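Local structure of dihydrodipicolinate synthase (Methanocaldococcus jannaschii DSM 2661, 2YXG) at residues K57-V62 and V72-G77; K61-V66 and V94-V99. The protein probably catalyses the condensation of pyruvate with (S)-aspartate-beta-semialdehyde to 4-hydroxy-tetrahydrodipicolinate, a step in lysine biosynthesis. All blocks are in the same frame, centred on the assembly; numbering follows the deposited sequence.

Contact 1 of 2, residues K57-V62 and V72-G77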
ATOM      1  N   LYS A  57     -29.018  23.792  -8.432  1.00 27.97           N
ATOM      2  CA  LYS A  57     -29.049  25.234  -8.394  1.00 28.11           C
ATOM      3  C   LYS A  57     -27.636  25.734  -8.466  1.00 27.52           C
ATOM      4  O   LYS A  57     -27.408  26.778  -9.044  1.00 26.90           O
ATOM      5  CB  LYS A  57     -29.678  25.761  -7.101  1.00 29.54           C
ATOM      6  CG  LYS A  57     -31.180  25.646  -6.938  1.00 34.17           C
ATOM      7  CD  LYS A  57     -31.904  26.575  -7.914  1.00 42.50           C
ATOM      8  CE  LYS A  57     -32.401  27.888  -7.260  1.00 48.72           C
ATOM      9  NZ  LYS A  57     -33.271  28.648  -8.274  1.00 52.09           N
ATOM     10  N   VAL A  58     -26.677  25.034  -7.833  1.00 26.74           N
ATOM     11  CA  VAL A  58     -25.270  25.516  -7.950  1.00 25.87           C
ATOM     12  C   VAL A  58     -24.789  25.484  -9.397  1.00 25.20           C
ATOM     13  O   VAL A  58     -24.242  26.461  -9.845  1.00 25.12           O
ATOM     14  CB  VAL A  58     -24.236  24.812  -7.035  1.00 25.23           C
ATOM     15  CG1 VAL A  58     -22.818  25.290  -7.414  1.00 25.13           C
ATOM     16  CG2 VAL A  58     -24.517  25.109  -5.564  1.00 24.54           C
ATOM     17  N   ILE A  59     -24.973  24.379 -10.115  1.00 25.80           N
ATOM     18  CA  ILE A  59     -24.577  24.320 -11.538  1.00 27.17           C
ATOM     19  C   ILE A  59     -25.244  25.442 -12.366  1.00 27.70           C
ATOM     20  O   ILE A  59     -24.586  26.166 -13.151  1.00 28.36           O
ATOM     21  CB  ILE A  59     -24.812  22.907 -12.156  1.00 28.16           C
ATOM     22  CG1 ILE A  59     -23.816  21.891 -11.579  1.00 27.62           C
ATOM     23  CG2 ILE A  59     -24.624  22.936 -13.698  1.00 30.33           C
ATOM     24  CD1 ILE A  59     -24.205  20.430 -11.790  1.00 26.52           C
ATOM     25  N   GLU A  60     -26.552  25.605 -12.153  1.00 28.24           N
ATOM     26  CA  GLU A  60     -27.374  26.654 -12.764  1.00 27.72           C
ATOM     27  C   GLU A  60     -26.752  28.018 -12.505  1.00 26.50           C
ATOM     28  O   GLU A  60     -26.570  28.811 -13.437  1.00 24.84           O
ATOM     29  CB  GLU A  60     -28.779  26.599 -12.146  1.00 28.30           C
ATOM     30  CG  GLU A  60     -29.918  26.976 -13.116  1.00 36.79           C
ATOM     31  CD  GLU A  60     -31.099  27.696 -12.441  1.00 41.51           C
ATOM     32  OE1 GLU A  60     -30.969  28.178 -11.274  1.00 44.93           O
ATOM     33  OE2 GLU A  60     -32.167  27.790 -13.084  1.00 47.73           O
ATOM     34  N   LYS A  61     -26.397  28.301 -11.242  1.00 25.13           N
ATOM     35  CA  LYS A  61     -25.817  29.613 -10.942  1.00 24.95           C
ATOM     36  C   LYS A  61     -24.484  29.797 -11.703  1.00 25.42           C
ATOM     37  O   LYS A  61     -24.204  30.866 -12.304  1.00 24.27           O
ATOM     38  CB  LYS A  61     -25.675  29.817  -9.445  1.00 24.69           C
ATOM     39  CG  LYS A  61     -25.028  31.167  -9.048  1.00 26.55           C
ATOM     40  CD  LYS A  61     -26.105  32.303  -9.024  1.00 28.96           C
ATOM     41  CE  LYS A  61     -25.458  33.705  -9.002  1.00 28.48           C
ATOM     42  NZ  LYS A  61     -26.481  34.780  -8.821  1.00 32.77           N
ATOM     43  N   VAL A  62     -23.694  28.722 -11.757  1.00 25.07           N
ATOM     44  CA  VAL A  62     -22.388  28.808 -12.432  1.00 25.45           C
ATOM     45  C   VAL A  62     -22.519  29.080 -13.965  1.00 25.05           C
ATOM     46  O   VAL A  62     -21.817  29.950 -14.525  1.00 24.03           O
ATOM     47  CB  VAL A  62     -21.528  27.546 -12.146  1.00 24.26           C
ATOM     48  CG1 VAL A  62     -20.196  27.627 -12.894  1.00 25.58           C
ATOM     49  CG2 VAL A  62     -21.257  27.462 -10.633  1.00 25.56           C
ATOM     50  N   VAL A  72     -17.715  25.678 -18.749  1.00 24.96           N
ATOM     51  CA  VAL A  72     -18.331  25.228 -17.506  1.00 23.60           C
ATOM     52  C   VAL A  72     -18.407  23.715 -17.518  1.00 22.98           C
ATOM     53  O   VAL A  72     -19.044  23.118 -18.371  1.00 23.74           O
ATOM     54  CB  VAL A  72     -19.745  25.872 -17.234  1.00 22.86           C
ATOM     55  CG1 VAL A  72     -20.372  25.263 -15.993  1.00 20.03           C
ATOM     56  CG2 VAL A  72     -19.615  27.394 -17.125  1.00 23.56           C
ATOM     57  N   ILE A  73     -17.724  23.104 -16.573  1.00 22.20           N
ATOM     58  CA  ILE A  73     -17.708  21.674 -16.472  1.00 22.51           C
ATOM     59  C   ILE A  73     -18.480  21.357 -15.213  1.00 23.26           C
ATOM     60  O   ILE A  73     -18.128  21.829 -14.101  1.00 24.25           O
ATOM     61  CB  ILE A  73     -16.284  21.151 -16.335  1.00 22.99           C
ATOM     62  CG1 ILE A  73     -15.414  21.732 -17.457  1.00 22.96           C
ATOM     63  CG2 ILE A  73     -16.240  19.570 -16.222  1.00 20.26           C
ATOM     64  CD1 ILE A  73     -13.965  21.370 -17.323  1.00 21.06           C
ATOM     65  N   ALA A  74     -19.526  20.561 -15.371  1.00 22.93           N
ATOM     66  CA  ALA A  74     -20.428  20.263 -14.245  1.00 22.08           C
ATOM     67  C   ALA A  74     -20.096  18.900 -13.662  1.00 21.64           C
ATOM     68  O   ALA A  74     -20.018  17.898 -14.390  1.00 21.76           O
ATOM     69  CB  ALA A  74     -21.865  20.319 -14.714  1.00 21.77           C
ATOM     70  N   GLY A  75     -19.856  18.847 -12.354  1.00 21.29           N
ATOM     71  CA  GLY A  75     -19.637  17.551 -11.716  1.00 21.14           C
ATOM     72  C   GLY A  75     -20.997  16.843 -11.779  1.00 20.83           C
ATOM     73  O   GLY A  75     -22.032  17.459 -11.516  1.00 21.58           O
ATOM     74  N   ALA A  76     -20.992  15.588 -12.191  1.00 21.03           N
ATOM     75  CA  ALA A  76     -22.236  14.795 -12.390  1.00 21.36           C
ATOM     76  C   ALA A  76     -21.961  13.308 -12.193  1.00 21.44           C
ATOM     77  O   ALA A  76     -22.662  12.466 -12.706  1.00 22.53           O
ATOM     78  CB  ALA A  76     -22.860  15.059 -13.798  1.00 20.55           C
ATOM     79  N   GLY A  77     -20.926  12.993 -11.433  1.00 22.33           N
ATOM     80  CA  GLY A  77     -20.595  11.620 -11.149  1.00 22.76           C
ATOM     81  C   GLY A  77     -21.363  11.115  -9.931  1.00 23.12           C
ATOM     82  O   GLY A  77     -21.844  11.892  -9.095  1.00 22.97           O
TER

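Contact 2 of 2, residues K61-V66 and V94-V99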
ATOM      1  N   LYS A  61     -26.397  28.301 -11.242  1.00 25.13           N
ATOM      2  CA  LYS A  61     -25.817  29.613 -10.942  1.00 24.95           C
ATOM      3  C   LYS A  61     -24.484  29.797 -11.703  1.00 25.42           C
ATOM      4  O   LYS A  61     -24.204  30.866 -12.304  1.00 24.27           O
ATOM      5  CB  LYS A  61     -25.675  29.817  -9.445  1.00 24.69           C
ATOM      6  CG  LYS A  61     -25.028  31.167  -9.048  1.00 26.55           C
ATOM      7  CD  LYS A  61     -26.105  32.303  -9.024  1.00 28.96           C
ATOM      8  CE  LYS A  61     -25.458  33.705  -9.002  1.00 28.48           C
ATOM      9  NZ  LYS A  61     -26.481  34.780  -8.821  1.00 32.77           N
ATOM     10  N   VAL A  62     -23.694  28.722 -11.757  1.00 25.07           N
ATOM     11  CA  VAL A  62     -22.388  28.808 -12.432  1.00 25.45           C
ATOM     12  C   VAL A  62     -22.519  29.080 -13.965  1.00 25.05           C
ATOM     13  O   VAL A  62     -21.817  29.950 -14.525  1.00 24.03           O
ATOM     14  CB  VAL A  62     -21.528  27.546 -12.146  1.00 24.26           C
ATOM     15  CG1 VAL A  62     -20.196  27.627 -12.894  1.00 25.58           C
ATOM     16  CG2 VAL A  62     -21.257  27.462 -10.633  1.00 25.56           C
ATOM     17  N   VAL A  63     -23.372  28.298 -14.620  1.00 25.58           N
ATOM     18  CA  VAL A  63     -23.672  28.510 -16.062  1.00 26.70           C
ATOM     19  C   VAL A  63     -24.075  29.969 -16.323  1.00 26.50           C
ATOM     20  O   VAL A  63     -23.483  30.612 -17.189  1.00 26.30           O
ATOM     21  CB  VAL A  63     -24.760  27.540 -16.579  1.00 26.23           C
ATOM     22  CG1 VAL A  63     -25.304  27.962 -17.974  1.00 28.19           C
ATOM     23  CG2 VAL A  63     -24.239  26.137 -16.623  1.00 26.84           C
ATOM     24  N   ASP A  64     -25.022  30.473 -15.522  1.00 26.84           N
ATOM     25  CA  ASP A  64     -25.625  31.807 -15.697  1.00 28.29           C
ATOM     26  C   ASP A  64     -24.574  32.928 -15.488  1.00 28.66           C
ATOM     27  O   ASP A  64     -24.478  33.890 -16.279  1.00 28.58           O
ATOM     28  CB  ASP A  64     -26.842  31.998 -14.729  1.00 28.41           C
ATOM     29  CG  ASP A  64     -28.113  31.075 -15.080  1.00 33.73           C
ATOM     30  OD1 ASP A  64     -28.141  30.257 -16.049  1.00 32.78           O
ATOM     31  OD2 ASP A  64     -29.148  31.186 -14.354  1.00 39.58           O
ATOM     32  N   VAL A  65     -23.798  32.820 -14.401  1.00 28.17           N
ATOM     33  CA  VAL A  65     -22.831  33.832 -14.096  1.00 27.16           C
ATOM     34  C   VAL A  65     -21.738  33.779 -15.128  1.00 27.27           C
ATOM     35  O   VAL A  65     -21.326  34.811 -15.658  1.00 27.87           O
ATOM     36  CB  VAL A  65     -22.180  33.617 -12.710  1.00 28.37           C
ATOM     37  CG1 VAL A  65     -20.900  34.536 -12.572  1.00 26.80           C
ATOM     38  CG2 VAL A  65     -23.210  33.822 -11.583  1.00 26.41           C
ATOM     39  N   VAL A  66     -21.243  32.586 -15.410  1.00 26.52           N
ATOM     40  CA  VAL A  66     -20.187  32.471 -16.400  1.00 26.07           C
ATOM     41  C   VAL A  66     -20.636  33.013 -17.741  1.00 27.20           C
ATOM     42  O   VAL A  66     -19.874  33.762 -18.392  1.00 26.70           O
ATOM     43  CB  VAL A  66     -19.655  31.036 -16.571  1.00 26.17           C
ATOM     44  CG1 VAL A  66     -18.810  30.940 -17.840  1.00 23.32           C
ATOM     45  CG2 VAL A  66     -18.863  30.574 -15.293  1.00 24.32           C
ATOM     46  N   VAL A  94     -29.170  22.121 -18.601  1.00 26.20           N
ATOM     47  CA  VAL A  94     -29.023  23.421 -17.979  1.00 25.49           C
ATOM     48  C   VAL A  94     -28.013  24.338 -18.694  1.00 25.21           C
ATOM     49  O   VAL A  94     -27.979  25.518 -18.411  1.00 24.36           O
ATOM     50  CB  VAL A  94     -28.739  23.325 -16.444  1.00 25.84           C
ATOM     51  CG1 VAL A  94     -27.273  22.910 -16.152  1.00 26.14           C
ATOM     52  CG2 VAL A  94     -29.036  24.615 -15.763  1.00 25.22           C
ATOM     53  N   GLY A  95     -27.195  23.825 -19.614  1.00 24.83           N
ATOM     54  CA  GLY A  95     -26.265  24.744 -20.334  1.00 24.01           C
ATOM     55  C   GLY A  95     -24.780  24.638 -20.049  1.00 23.89           C
ATOM     56  O   GLY A  95     -24.007  25.472 -20.533  1.00 23.72           O
ATOM     57  N   ALA A  96     -24.358  23.602 -19.300  1.00 23.17           N
ATOM     58  CA  ALA A  96     -22.903  23.351 -19.103  1.00 23.07           C
ATOM     59  C   ALA A  96     -22.269  22.969 -20.414  1.00 23.45           C
ATOM     60  O   ALA A  96     -22.963  22.545 -21.354  1.00 22.88           O
ATOM     61  CB  ALA A  96     -22.634  22.283 -18.052  1.00 22.07           C
ATOM     62  N   ASP A  97     -20.957  23.162 -20.480  1.00 22.81           N
ATOM     63  CA  ASP A  97     -20.199  22.824 -21.653  1.00 24.14           C
ATOM     64  C   ASP A  97     -19.682  21.388 -21.658  1.00 23.18           C
ATOM     65  O   ASP A  97     -19.417  20.847 -22.706  1.00 24.55           O
ATOM     66  CB  ASP A  97     -19.032  23.812 -21.781  1.00 24.81           C
ATOM     67  CG  ASP A  97     -19.520  25.213 -21.919  1.00 28.76           C
ATOM     68  OD1 ASP A  97     -20.080  25.488 -23.021  1.00 33.15           O
ATOM     69  OD2 ASP A  97     -19.426  26.021 -20.942  1.00 30.33           O
ATOM     70  N   ALA A  98     -19.584  20.769 -20.490  1.00 21.88           N
ATOM     71  CA  ALA A  98     -18.913  19.476 -20.333  1.00 21.76           C
ATOM     72  C   ALA A  98     -19.307  18.883 -18.992  1.00 22.03           C
ATOM     73  O   ALA A  98     -19.888  19.564 -18.128  1.00 23.05           O
ATOM     74  CB  ALA A  98     -17.336  19.621 -20.453  1.00 20.72           C
ATOM     75  N   VAL A  99     -19.065  17.592 -18.837  1.00 22.70           N
ATOM     76  CA  VAL A  99     -19.384  16.940 -17.588  1.00 21.76           C
ATOM     77  C   VAL A  99     -18.085  16.354 -17.029  1.00 21.45           C
ATOM     78  O   VAL A  99     -17.273  15.834 -17.779  1.00 19.74           O
ATOM     79  CB  VAL A  99     -20.591  15.970 -17.795  1.00 22.77           C
ATOM     80  CG1 VAL A  99     -20.390  14.611 -17.247  1.00 22.75           C
ATOM     81  CG2 VAL A  99     -21.837  16.593 -17.232  1.00 22.92           C
TER

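Contact 1 of 2, residues K57-V62 and V72-G77
Ile59 and Ala74 form one of two apolar patches by which helix 52-66 lies on strand 71-75 in the TIM barrel, within the beta-alpha-beta unit 37-40, 52-66, 71-75. The short axes run 9.5 Å apart at 178°, so helix and strand are almost exactly antiparallel. Contact begins loosely at the branch point, where Ile59 CB is 4.7 Å from Ala74 CB. Beyond it the chain forks over the alanine methyl. Ile59 CG2, anti to the backbone N, comes within 3.9 Å of Ala74 CB, while Ile59 CG1 is 4.0 Å from Ala74 CB. With chi2 at 163°, CD1 is anti to CA and carries the branch further along the strand; Ile59 CD1 is 3.7 Å from Ala74 CB. Three carbons of Ile59, CG1, CG2 and CD1, thus lie against one methyl, and Val41 and Val94 also pack on Ile59. The tip goes on to the C-terminal end of the strand, the end at which TIM barrels carry their active sites, where Ile59 CD1 is 3.7 Å from Gly75 O. One turn on, Val62 repeats the contact with a single methyl, Val62 CG1 touching Val72 CG1 at 3.9 Å.

Contact 2 of 2, residues K61-V66 and V94-V99
Val63 presents its two gamma methyls side by side to the backbone running from Val94 to Ala96, and its bond from CA to CB points toward that segment. With chi1 at 167°, CG1 is anti to the backbone N and falls near the carbonyls: Val94 O is 3.6 Å from Val63 CG1. The other prong, Val63 CG2, lies further along the chain, 3.7 Å from Ala96 N and 3.8 Å from Gly95 C. Side chains meet more loosely, since Val63 CG2 is 4.5 Å from Val94 CG1 and 4.4 Å from Ala96 CB; the valine mainly packs on main-chain atoms. The backbone it covers is the Schellman motif that ends helix 81-94 before the next barrel strand, with Gly95 at a phi of 110°. A beta carbon at Gly95 would sit 3.0 Å from Val63 CG1 and, at these backbone angles, would also collide with Val94 O, so both local strain and the packing suit glycine. An alanine at Val63 lacks both gamma methyls and would probably open a gap over the Gly95 turn, leaving Val94 and Ala96 without this apolar neighbour. Val63 also touches Val72 of strand 71-75, while Asp97 OD2 accepts a hydrogen bond from Val72 N.

How the contacts relate
Leaving strand 37-40, the chain enters helix 52-66, from which both contacts start, sharing Lys61 and Val62. Contact 1 closes the shorter loop, nine residues between its segments, by returning to the very next strand, 71-75. Contact 2 has 27 residues between its segments and takes in helix 81-94 before meeting the turn that leads to strand 98-102. Because 61-66 overlaps the start of the first loop while 72-77 lies within the second, the two loops cross. Their far ends join in the sheet: Ala74 N is 3.0 Å from Ala98 O, a probable hydrogen bond between neighbouring strands. Ile59 CG2, 3.6 Å from Val94 CG1, links the two packing patches in the helix layer outside the strand cylinder.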